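Local coordinates for protein pyocin S5 (Pseudomonas aeruginosa PAO1, PDB 6THK) that probably kills rival bacteria as a channel-forming bacteriocin that depolarises the cytoplasmic membrane after import into the target cell, at residues Ala251-Lys256 with Glu288-Gln293; Ala244-Thr249 with Arg295-Asn300; Leu203-Tyr207 with Tyr280-Leu284. The protein carries 1 engineered substitution. All coordinates share one frame; numbering follows the deposited sequence.

Contact 1 of 3, residues Ala251-Lys256 with Glu288-Gln293; sequences AIADKK and EIASLQ. With ZN (zinc ion), chain G.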
loop_
_atom_site.group_PDB
_atom_site.type_symbol
_atom_site.label_atom_id
_atom_site.label_comp_id
_atom_site.label_asym_id
_atom_site.label_seq_id
_atom_site.Cartn_x
_atom_site.Cartn_y
_atom_site.Cartn_z
ATOM N N ALA A 251 1.516 8.528 -1.272
ATOM C CA ALA A 251 1.262 8.296 0.153
ATOM C C ALA A 251 2.559 8.410 0.954
ATOM O O ALA A 251 2.527 8.947 2.057
ATOM C CB ALA A 251 0.638 6.926 0.363
ATOM N N ILE A 252 3.699 7.908 0.407
ATOM C CA ILE A 252 5.015 8.037 1.049
ATOM C C ILE A 252 5.392 9.537 1.096
ATOM O O ILE A 252 5.732 10.022 2.166
ATOM C CB ILE A 252 6.131 7.146 0.410
ATOM C CG1 ILE A 252 5.745 5.650 0.469
ATOM C CG2 ILE A 252 7.484 7.365 1.127
ATOM C CD1 ILE A 252 6.561 4.702 -0.394
ATOM N N ALA A 253 5.263 10.261 -0.052
ATOM C CA ALA A 253 5.550 11.695 -0.228
ATOM C C ALA A 253 4.754 12.602 0.729
ATOM O O ALA A 253 5.301 13.570 1.260
ATOM C CB ALA A 253 5.286 12.108 -1.667
ATOM N N ASP A 254 3.468 12.289 0.928
ATOM C CA ASP A 254 2.590 13.023 1.818
ATOM C C ASP A 254 2.908 12.722 3.281
ATOM O O ASP A 254 2.979 13.648 4.083
ATOM C CB ASP A 254 1.118 12.727 1.478
ATOM C CG ASP A 254 0.675 13.243 0.116
ATOM O OD1 ASP A 254 1.557 13.615 -0.701
ATOM O OD2 ASP A 254 -0.553 13.284 -0.134
ATOM N N LYS A 255 3.146 11.453 3.625
ATOM C CA LYS A 255 3.479 11.054 4.998
ATOM C C LYS A 255 4.814 11.613 5.506
ATOM O O LYS A 255 4.957 11.826 6.707
ATOM C CB LYS A 255 3.423 9.540 5.161
ATOM C CG LYS A 255 2.008 9.062 5.340
ATOM C CD LYS A 255 1.902 7.566 5.461
ATOM C CE LYS A 255 0.508 7.116 5.109
ATOM N NZ LYS A 255 -0.521 7.878 5.859
ATOM N N LYS A 256 5.778 11.833 4.598
ATOM C CA LYS A 256 7.082 12.430 4.884
ATOM C C LYS A 256 6.909 13.940 5.148
ATOM O O LYS A 256 7.638 14.498 5.971
ATOM C CB LYS A 256 8.057 12.195 3.719
ATOM C CG LYS A 256 8.636 10.783 3.677
ATOM C CD LYS A 256 9.721 10.667 2.620
ATOM C CE LYS A 256 10.879 9.815 3.088
ATOM N NZ LYS A 256 10.759 8.400 2.644
ATOM N N GLU A 288 3.853 3.436 9.219
ATOM C CA GLU A 288 3.090 3.516 7.974
ATOM C C GLU A 288 3.981 3.649 6.777
ATOM O O GLU A 288 3.758 2.948 5.797
ATOM C CB GLU A 288 2.129 4.704 8.003
ATOM C CG GLU A 288 0.903 4.414 8.851
ATOM C CD GLU A 288 -0.171 5.473 8.865
ATOM O OE1 GLU A 288 0.016 6.521 8.214
ATOM O OE2 GLU A 288 -1.203 5.262 9.537
ATOM N N ILE A 289 4.988 4.545 6.842
ATOM C CA ILE A 289 5.944 4.764 5.745
ATOM C C ILE A 289 6.697 3.479 5.422
ATOM O O ILE A 289 6.854 3.149 4.247
ATOM C CB ILE A 289 6.899 5.959 6.025
ATOM C CG1 ILE A 289 6.142 7.296 5.912
ATOM C CG2 ILE A 289 8.102 5.951 5.064
ATOM C CD1 ILE A 289 6.610 8.401 6.842
ATOM N N ALA A 290 7.139 2.751 6.458
ATOM C CA ALA A 290 7.851 1.495 6.302
ATOM C C ALA A 290 6.942 0.422 5.678
ATOM O O ALA A 290 7.412 -0.358 4.851
ATOM C CB ALA A 290 8.401 1.034 7.643
ATOM N N SER A 291 5.646 0.399 6.058
ATOM C CA SER A 291 4.664 -0.525 5.498
ATOM C C SER A 291 4.463 -0.211 4.017
ATOM O O SER A 291 4.395 -1.131 3.201
ATOM C CB SER A 291 3.336 -0.417 6.228
ATOM O OG SER A 291 2.313 -1.053 5.481
ATOM N N LEU A 292 4.369 1.090 3.681
ATOM C CA LEU A 292 4.217 1.562 2.312
ATOM C C LEU A 292 5.448 1.246 1.479
ATOM O O LEU A 292 5.319 0.870 0.320
ATOM C CB LEU A 292 3.955 3.069 2.295
ATOM C CG LEU A 292 2.536 3.530 2.596
ATOM C CD1 LEU A 292 2.511 5.004 2.832
ATOM C CD2 LEU A 292 1.586 3.205 1.448
ATOM N N GLN A 293 6.642 1.411 2.054
ATOM C CA GLN A 293 7.900 1.151 1.356
ATOM C C GLN A 293 8.058 -0.327 1.024
ATOM O O GLN A 293 8.482 -0.655 -0.088
ATOM C CB GLN A 293 9.084 1.693 2.153
ATOM C CG GLN A 293 9.397 3.147 1.817
ATOM C CD GLN A 293 10.313 3.844 2.810
ATOM O OE1 GLN A 293 10.844 4.928 2.534
ATOM N NE2 GLN A 293 10.500 3.265 4.000
HETATM ZN ZN ZN G . -2.975 6.377 9.057
#
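Lys255 reaches from helix 237-267 across Leu292 to the carboxylate of Glu288 on helix 272-338, and the two charged side chains cross at about a right angle. The lysine chain is extended as far as CE and bends at its last torsion (chi4 -51°), which turns the ammonium group toward the acid. Lys255 NZ meets Glu288 OE1 at 2.8 Å in a charged hydrogen bond on the syn side, 34° out of the carboxylate plane. The other oxygen, Glu288 OE2, binds the zinc ion at 2.1 Å; Glu221 of helix 214-227 is the second protein ligand and also forms a salt bridge with Lys255. Along the aliphatic part of Lys255, CB lies 3.6 Å from Ile289 CG1, and CE rests on Leu292 CD1. Leu292 sits among Ala251, Ile252, Lys255 and Val248 of helix 237-267 as a knob does in a hole, in an antiparallel helical hairpin within a predicted coiled coil. Its CD1 touches Ala251 CB at 3.6 Å, while its CB lies 3.6 Å from Ile252 CG1 as the two branched chains slide past each other in opposite directions. The axes of segments 251-256 and 288-293 are nearly antiparallel (162°) and approach to 9.8 Å. A buried ammonium group shared by two zinc-binding carboxylates probably offsets part of their negative charge, and the salt bridges and metal together tie three helices to one another.

Contact 2 of 3, residues Ala244-Thr249 with Arg295-Asn300; sequences ATRLVT and RLVKLN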
loop_
_atom_site.group_PDB
_atom_site.type_symbol
_atom_site.label_atom_id
_atom_site.label_comp_id
_atom_site.label_asym_id
_atom_site.label_seq_id
_atom_site.Cartn_x
_atom_site.Cartn_y
_atom_site.Cartn_z
ATOM N N ALA A 244 -1.246 1.632 -8.886
ATOM C CA ALA A 244 -0.977 1.257 -7.492
ATOM C C ALA A 244 0.358 1.821 -7.038
ATOM O O ALA A 244 0.469 2.246 -5.893
ATOM C CB ALA A 244 -1.002 -0.245 -7.327
ATOM N N THR A 245 1.358 1.856 -7.939
ATOM C CA THR A 245 2.680 2.415 -7.671
ATOM C C THR A 245 2.562 3.924 -7.421
ATOM O O THR A 245 3.236 4.447 -6.529
ATOM C CB THR A 245 3.658 2.018 -8.779
ATOM O OG1 THR A 245 3.749 0.591 -8.815
ATOM C CG2 THR A 245 5.046 2.593 -8.573
ATOM N N ARG A 246 1.657 4.605 -8.162
ATOM C CA ARG A 246 1.431 6.036 -8.007
ATOM C C ARG A 246 0.815 6.380 -6.660
ATOM O O ARG A 246 1.245 7.349 -6.030
ATOM C CB ARG A 246 0.614 6.599 -9.173
ATOM C CG ARG A 246 1.496 7.087 -10.306
ATOM C CD ARG A 246 0.720 7.593 -11.510
ATOM N NE ARG A 246 1.137 6.919 -12.743
ATOM C CZ ARG A 246 2.181 7.270 -13.494
ATOM N NH1 ARG A 246 2.935 8.310 -13.146
ATOM N NH2 ARG A 246 2.482 6.588 -14.588
ATOM N N LEU A 247 -0.146 5.568 -6.188
ATOM C CA LEU A 247 -0.790 5.766 -4.898
ATOM C C LEU A 247 0.195 5.622 -3.747
ATOM O O LEU A 247 0.246 6.490 -2.883
ATOM C CB LEU A 247 -1.971 4.794 -4.709
ATOM C CG LEU A 247 -3.254 5.087 -5.491
ATOM C CD1 LEU A 247 -4.293 4.047 -5.199
ATOM C CD2 LEU A 247 -3.820 6.453 -5.143
ATOM N N VAL A 248 0.973 4.532 -3.742
ATOM C CA VAL A 248 1.976 4.230 -2.723
ATOM C C VAL A 248 3.061 5.324 -2.691
ATOM O O VAL A 248 3.354 5.838 -1.616
ATOM C CB VAL A 248 2.551 2.804 -2.924
ATOM C CG1 VAL A 248 3.641 2.489 -1.908
ATOM C CG2 VAL A 248 1.438 1.767 -2.840
ATOM N N THR A 249 3.605 5.714 -3.869
ATOM C CA THR A 249 4.625 6.766 -3.978
ATOM C C THR A 249 4.127 8.098 -3.393
ATOM O O THR A 249 4.842 8.708 -2.590
ATOM C CB THR A 249 5.138 6.883 -5.412
ATOM O OG1 THR A 249 5.607 5.598 -5.814
ATOM C CG2 THR A 249 6.268 7.881 -5.552
ATOM N N ARG A 295 5.565 -2.402 0.512
ATOM C CA ARG A 295 4.549 -2.565 -0.537
ATOM C C ARG A 295 5.125 -2.140 -1.889
ATOM O O ARG A 295 4.959 -2.863 -2.874
ATOM C CB ARG A 295 3.345 -1.688 -0.198
ATOM C CG ARG A 295 2.093 -1.910 -1.042
ATOM C CD ARG A 295 0.919 -1.163 -0.434
ATOM N NE ARG A 295 0.847 -1.340 1.022
ATOM C CZ ARG A 295 -0.084 -2.046 1.652
ATOM N NH1 ARG A 295 -1.065 -2.627 0.968
ATOM N NH2 ARG A 295 -0.056 -2.158 2.975
ATOM N N LEU A 296 5.820 -0.976 -1.919
ATOM C CA LEU A 296 6.461 -0.419 -3.110
ATOM C C LEU A 296 7.502 -1.364 -3.706
ATOM O O LEU A 296 7.530 -1.528 -4.924
ATOM C CB LEU A 296 7.060 0.967 -2.805
ATOM C CG LEU A 296 7.594 1.801 -3.982
ATOM C CD1 LEU A 296 6.575 1.942 -5.097
ATOM C CD2 LEU A 296 8.034 3.166 -3.511
ATOM N N VAL A 297 8.315 -2.022 -2.853
ATOM C CA VAL A 297 9.338 -2.996 -3.265
ATOM C C VAL A 297 8.672 -4.160 -4.032
ATOM O O VAL A 297 9.147 -4.530 -5.119
ATOM C CB VAL A 297 10.193 -3.487 -2.060
ATOM C CG1 VAL A 297 10.980 -4.751 -2.399
ATOM C CG2 VAL A 297 11.134 -2.391 -1.568
ATOM N N LYS A 298 7.569 -4.712 -3.464
ATOM C CA LYS A 298 6.808 -5.806 -4.076
ATOM C C LYS A 298 6.230 -5.347 -5.420
ATOM O O LYS A 298 6.272 -6.108 -6.376
ATOM C CB LYS A 298 5.664 -6.309 -3.160
ATOM C CG LYS A 298 6.005 -6.532 -1.685
ATOM C CD LYS A 298 6.650 -7.889 -1.353
ATOM C CE LYS A 298 8.056 -7.753 -0.775
ATOM N NZ LYS A 298 8.109 -6.901 0.458
ATOM N N LEU A 299 5.715 -4.093 -5.492
ATOM C CA LEU A 299 5.144 -3.515 -6.711
ATOM C C LEU A 299 6.189 -3.356 -7.820
ATOM O O LEU A 299 5.868 -3.582 -8.981
ATOM C CB LEU A 299 4.474 -2.157 -6.437
ATOM C CG LEU A 299 3.136 -2.108 -5.684
ATOM C CD1 LEU A 299 2.568 -0.699 -5.709
ATOM C CD2 LEU A 299 2.108 -3.064 -6.259
ATOM N N ASN A 300 7.421 -2.951 -7.462
ATOM C CA ASN A 300 8.542 -2.759 -8.378
ATOM C C ASN A 300 8.989 -4.076 -8.976
ATOM O O ASN A 300 9.304 -4.134 -10.162
ATOM C CB ASN A 300 9.713 -2.111 -7.656
ATOM C CG ASN A 300 9.510 -0.669 -7.289
ATOM O OD1 ASN A 300 8.612 0.024 -7.795
ATOM N ND2 ASN A 300 10.371 -0.191 -6.406
HETATM O O HOH W 1 6.295 -0.655 -9.552
#
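Val248 sets its two methyl groups against side chains of the opposing helix, each against a different neighbour. CG1 lies 3.8 Å from Leu296 CB, whereas CG2 faces the aliphatic arm of Arg295, 3.8 Å from its CD, and also touches Leu299 CD1 at 3.9 Å. The valine torsion (chi1 178°, CG1 anti to the backbone N) sets this division, directing one branch to Leu296 and the other between Arg295 and Leu299. In return, Leu299 projects from helix 272-338 into the hollow formed by Ala244, Thr245 and Val248. Its CD1 lies 3.9 Å from Ala244 CB and 3.6 Å from Thr245 OG1. The segments run antiparallel, with axes 10.0 Å apart at 156°, in a region predicted to be coiled coil; helices 237-267 and 272-338 form a helical hairpin here, and the arm of Arg295 also packs against helix 214-227. Leu296 fills a second hollow, bounded by Thr245, Val248, Thr249 and Ile252: its CD1 approaches Thr245 CG2, the two side chains crossing at about a right angle, and also comes to Thr249 OG1. That hydroxyl is turned back to its own helix, donating to Thr245 O at 2.7 Å, with the donor tilted 33° from the carbonyl plane and on the face opposite the one used by the amide of Thr249. Toward the outer margin a water donates to both Thr245 OG1 and Asn300 OD1 and so bridges the helices. Thr245 OG1 also hydrogen-bonds to the carbonyl oxygen of Leu241.

Contact 3 of 3, residues Leu203-Tyr207 with Tyr280-Leu284; sequences LERDY and YNGEL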
loop_
_atom_site.group_PDB
_atom_site.type_symbol
_atom_site.label_atom_id
_atom_site.label_comp_id
_atom_site.label_asym_id
_atom_site.label_seq_id
_atom_site.Cartn_x
_atom_site.Cartn_y
_atom_site.Cartn_z
ATOM N N LEU A 203 -4.536 8.122 25.923
ATOM C CA LEU A 203 -3.727 8.440 24.751
ATOM C C LEU A 203 -2.809 7.234 24.404
ATOM O O LEU A 203 -2.616 6.943 23.223
ATOM C CB LEU A 203 -2.913 9.718 24.996
ATOM C CG LEU A 203 -2.192 10.323 23.801
ATOM C CD1 LEU A 203 -3.159 10.992 22.841
ATOM C CD2 LEU A 203 -1.159 11.326 24.252
ATOM N N GLU A 204 -2.279 6.538 25.426
ATOM C CA GLU A 204 -1.438 5.351 25.272
ATOM C C GLU A 204 -2.297 4.206 24.717
ATOM O O GLU A 204 -1.885 3.542 23.767
ATOM C CB GLU A 204 -0.768 4.956 26.603
ATOM C CG GLU A 204 0.497 4.126 26.446
ATOM C CD GLU A 204 1.022 3.493 27.718
ATOM O OE1 GLU A 204 2.109 3.900 28.190
ATOM O OE2 GLU A 204 0.349 2.578 28.241
ATOM N N ARG A 205 -3.517 4.029 25.284
ATOM C CA ARG A 205 -4.528 3.052 24.869
ATOM C C ARG A 205 -4.908 3.189 23.391
ATOM O O ARG A 205 -4.964 2.173 22.697
ATOM C CB ARG A 205 -5.779 3.171 25.742
ATOM C CG ARG A 205 -6.056 1.909 26.518
ATOM C CD ARG A 205 -6.741 2.202 27.820
ATOM N NE ARG A 205 -5.887 1.834 28.947
ATOM C CZ ARG A 205 -5.614 2.634 29.972
ATOM N NH1 ARG A 205 -6.136 3.854 30.028
ATOM N NH2 ARG A 205 -4.829 2.217 30.956
ATOM N N ASP A 206 -5.167 4.443 22.918
ATOM C CA ASP A 206 -5.525 4.765 21.526
ATOM C C ASP A 206 -4.368 4.456 20.579
ATOM O O ASP A 206 -4.586 3.939 19.488
ATOM C CB ASP A 206 -5.989 6.236 21.370
ATOM C CG ASP A 206 -7.332 6.571 22.017
ATOM O OD1 ASP A 206 -8.145 5.639 22.228
ATOM O OD2 ASP A 206 -7.590 7.775 22.266
ATOM N N TYR A 207 -3.139 4.732 21.023
ATOM C CA TYR A 207 -1.919 4.499 20.267
ATOM C C TYR A 207 -1.633 3.008 20.064
ATOM O O TYR A 207 -1.350 2.612 18.935
ATOM C CB TYR A 207 -0.751 5.203 20.955
ATOM C CG TYR A 207 0.619 4.816 20.453
ATOM C CD1 TYR A 207 1.061 5.217 19.196
ATOM C CD2 TYR A 207 1.504 4.115 21.264
ATOM C CE1 TYR A 207 2.349 4.926 18.757
ATOM C CE2 TYR A 207 2.801 3.831 20.842
ATOM C CZ TYR A 207 3.219 4.238 19.587
ATOM O OH TYR A 207 4.483 3.917 19.153
ATOM N N TYR A 280 3.598 10.066 19.610
ATOM C CA TYR A 280 2.836 8.888 19.199
ATOM C C TYR A 280 2.529 8.911 17.714
ATOM O O TYR A 280 2.821 7.927 17.039
ATOM C CB TYR A 280 1.518 8.784 19.985
ATOM C CG TYR A 280 1.641 8.216 21.379
ATOM C CD1 TYR A 280 2.739 7.442 21.746
ATOM C CD2 TYR A 280 0.646 8.428 22.328
ATOM C CE1 TYR A 280 2.855 6.914 23.031
ATOM C CE2 TYR A 280 0.739 7.886 23.608
ATOM C CZ TYR A 280 1.844 7.127 23.954
ATOM O OH TYR A 280 1.946 6.596 25.213
ATOM N N ASN A 281 1.943 10.023 17.197
ATOM C CA ASN A 281 1.624 10.164 15.774
ATOM C C ASN A 281 2.886 10.031 14.921
ATOM O O ASN A 281 2.848 9.362 13.892
ATOM C CB ASN A 281 0.901 11.479 15.470
ATOM C CG ASN A 281 -0.541 11.558 15.910
ATOM O OD1 ASN A 281 -1.244 10.544 16.102
ATOM N ND2 ASN A 281 -1.014 12.791 16.083
ATOM N N GLY A 282 3.989 10.589 15.402
ATOM C CA GLY A 282 5.256 10.495 14.715
ATOM C C GLY A 282 5.708 9.054 14.632
ATOM O O GLY A 282 6.248 8.628 13.625
ATOM N N GLU A 283 5.520 8.305 15.710
ATOM C CA GLU A 283 5.888 6.898 15.712
ATOM C C GLU A 283 5.035 6.142 14.712
ATOM O O GLU A 283 5.533 5.312 13.972
ATOM C CB GLU A 283 5.698 6.281 17.096
ATOM C CG GLU A 283 6.704 6.740 18.134
ATOM C CD GLU A 283 7.985 5.934 18.106
ATOM O OE1 GLU A 283 7.905 4.690 18.137
ATOM O OE2 GLU A 283 9.070 6.546 18.055
ATOM N N LEU A 284 3.747 6.463 14.698
ATOM C CA LEU A 284 2.772 5.834 13.820
ATOM C C LEU A 284 3.073 6.092 12.360
ATOM O O LEU A 284 2.873 5.230 11.518
ATOM C CB LEU A 284 1.362 6.321 14.150
ATOM C CG LEU A 284 0.682 5.688 15.362
ATOM C CD1 LEU A 284 -0.813 5.939 15.327
ATOM C CD2 LEU A 284 0.971 4.201 15.429
#
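Tyr207 lays its ring against that of Tyr280, joining helix 157-212 to helix 272-338. The planes are only 10° apart and the centroids 4.1 Å apart, which defines an offset stack. With CG anti to the backbone N (chi1 168°), Tyr207 points its ring across to the neighbouring helix. From the root outward, CB comes first: it sits over the face of the Tyr280 ring, 3.9 Å from the centroid and 17° off the ring normal, a CH-pi contact. CG then lies above the rim of the same face, next to Tyr280 CG and CD1. Beyond it the ring atoms divide. CD2 meets Tyr280 CE1 at 3.6 Å, and CE2 continues over CD1 and CE1 of that ring. On the other flank, CD1 packs on Tyr280 CB, while CE1 touches Leu284 CD2 at 3.7 Å and also approaches the carbonyl oxygen of Tyr280. CZ still has Tyr280 CD1 nearby. Tyr207 OH ends 3.4 Å from Glu283 CB. On the side of the partner, Tyr280 CD1 stands over the centre of the Tyr207 ring, whereas Leu203 CG lies in plane at the edge of the Tyr280 ring, 3.7 Å from CD2. Tyr280 OH closes on the aliphatic part of Glu204, whose carboxylate forms a salt bridge with Arg208 in its own helix. Leu203 also packs on Leu273, Gln276 and Lys277. The axes of segments 203-207 and 280-284 run nearly parallel, 11.2 Å apart, a spacing wide enough to take the two rings, with Leu203 and Leu284 beside them. Such side-by-side packing of long helices, here within stretches predicted as coiled coil, is typical of the elongated helical bundle that makes up much of this bacteriocin.

All three contacts share helix 272-338. Contacts 1 and 2 both pair it with helix 237-267 and lie about 10 Å apart between centres; they touch where Ile252 CD1 meets Leu296 CD2 at 3.8 Å, so their apolar packing is continuous. Contact 1 is nested within the chain loop closed by contact 2. Contact 3 instead brings in helix 157-212, with its centre about 17 Å from that of contact 1 and 26 Å from that of contact 2. The zinc ion held by Glu288 of contact 1 and by Glu221 lies farther from the other two: the side chain of Leu284 is about 7 Å from that zinc ion and that of Arg295 about 11 Å.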